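Local coordinates for putative lipoprotein (Bacteroides fragilis, PDB 4GBS) that is of uncertain function but belongs to the HmuY family, and so probably binds haem or a related ligand at the bacterial cell surface, at residues 149-152 against 153-157. Residues are numbered along the deposited sequence; the frame is centred on the assembly and turned at random.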
# COMPACT_ATOMS: atom_id res chain seq x y z
N THR A 149 14.12 -12.68 2.49
CA THR A 149 14.19 -13.80 1.55
C THR A 149 15.43 -14.64 1.76
O THR A 149 15.49 -15.74 1.20
CB THR A 149 14.15 -13.26 0.11
OG1 THR A 149 15.28 -12.38 -0.11
CG2 THR A 149 12.82 -12.56 -0.22
N SER A 150 16.40 -14.17 2.58
CA SER A 150 17.61 -14.94 2.89
C SER A 150 17.32 -16.06 3.93
O SER A 150 18.23 -16.81 4.31
CB SER A 150 18.72 -14.02 3.39
OG SER A 150 18.37 -13.41 4.62
N GLU A 151 16.06 -16.17 4.37
CA GLU A 151 15.60 -17.14 5.34
C GLU A 151 14.66 -18.15 4.69
O GLU A 151 13.93 -17.79 3.77
CB GLU A 151 14.89 -16.44 6.53
CG GLU A 151 15.80 -15.62 7.44
CD GLU A 151 16.84 -16.36 8.26
OE1 GLU A 151 16.71 -17.59 8.45
OE2 GLU A 151 17.77 -15.69 8.75
N MSE A 152 14.68 -19.40 5.18
CA MSE A 152 13.89 -20.52 4.70
C MSE A 152 13.01 -21.08 5.84
O MSE A 152 13.52 -21.82 6.69
CB MSE A 152 14.86 -21.59 4.16
CG MSE A 152 14.22 -22.87 3.63
SE MSE A 152 13.38 -22.67 1.90
CE MSE A 152 13.06 -24.63 1.60
N PRO A 153 11.70 -20.75 5.92
CA PRO A 153 10.91 -19.85 5.05
C PRO A 153 11.23 -18.37 5.33
O PRO A 153 11.88 -18.10 6.34
CB PRO A 153 9.47 -20.21 5.43
CG PRO A 153 9.53 -20.62 6.84
CD PRO A 153 10.86 -21.30 7.00
N PRO A 154 10.83 -17.40 4.47
CA PRO A 154 11.18 -15.99 4.75
C PRO A 154 10.54 -15.44 6.05
O PRO A 154 9.50 -15.95 6.51
CB PRO A 154 10.65 -15.24 3.52
CG PRO A 154 9.64 -16.13 2.91
CD PRO A 154 10.09 -17.52 3.19
N ILE A 155 11.18 -14.40 6.63
CA ILE A 155 10.75 -13.73 7.87
C ILE A 155 10.07 -12.39 7.52
O ILE A 155 10.69 -11.49 6.94
CB ILE A 155 11.91 -13.54 8.87
CG1 ILE A 155 12.50 -14.91 9.34
CG2 ILE A 155 11.52 -12.62 10.05
CD1 ILE A 155 11.52 -15.94 10.09
N TYR A 156 8.81 -12.27 7.94
CA TYR A 156 7.95 -11.11 7.72
C TYR A 156 8.00 -10.16 8.92
O TYR A 156 7.63 -10.53 10.03
CB TYR A 156 6.52 -11.59 7.46
CG TYR A 156 6.34 -12.28 6.12
CD1 TYR A 156 6.70 -13.61 5.94
CD2 TYR A 156 5.74 -11.63 5.06
CE1 TYR A 156 6.50 -14.26 4.72
CE2 TYR A 156 5.56 -12.27 3.83
CZ TYR A 156 5.98 -13.57 3.66
OH TYR A 156 5.82 -14.24 2.47
N THR A 157 8.46 -8.94 8.69
CA THR A 157 8.57 -7.92 9.74
C THR A 157 7.83 -6.61 9.33
O THR A 157 8.38 -5.80 8.57
CB THR A 157 10.05 -7.61 10.05
OG1 THR A 157 10.76 -8.83 10.22
CG2 THR A 157 10.22 -6.70 11.26
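Glu151 and Ile155 touch within a local turn contact in a beta hairpin of this HmuY-family protein. The turn joins strand 145-148 to its antiparallel partner 155-158 and lies at the protein surface. No hydrogen bond links residues 149-152 to 153-157. The peptide bond between Met152 and Pro153 is cis, which helps to reverse the chain. The carbonyl of Glu151 points into the bend. Its O lies 3.2 Å from Pro154 N, which carries no hydrogen to donate. The same O receives a bent CH...O contact from Pro154 CA at 3.4 Å, with an angle of 122° at the hydrogen. Pro154 CB also comes within 4.3 Å of Thr149 CA, a loose touch. The side chain of Met152, a selenomethionine, leads away overall, while Met152 CB stays 3.7 Å from Pro153 N. Backbone hydrogen bonds pair Ile155 with Asp148 and Thr157 with Asn146, next to the turn. Ser150 OG is hydrogen-bonded to Asp148 OD1, which ties the loop to the end of the first strand. The side chains of Glu151 and Ile155 cross at a slant. The Glu151 chain bends at chi2 (-66°), and its carboxylate leads away from Ile155. The meeting is aliphatic. Glu151 CB lies 4.0 Å from Ile155 CG1. Glu151 CG rests 3.9 Å from that same Ile155 CG1.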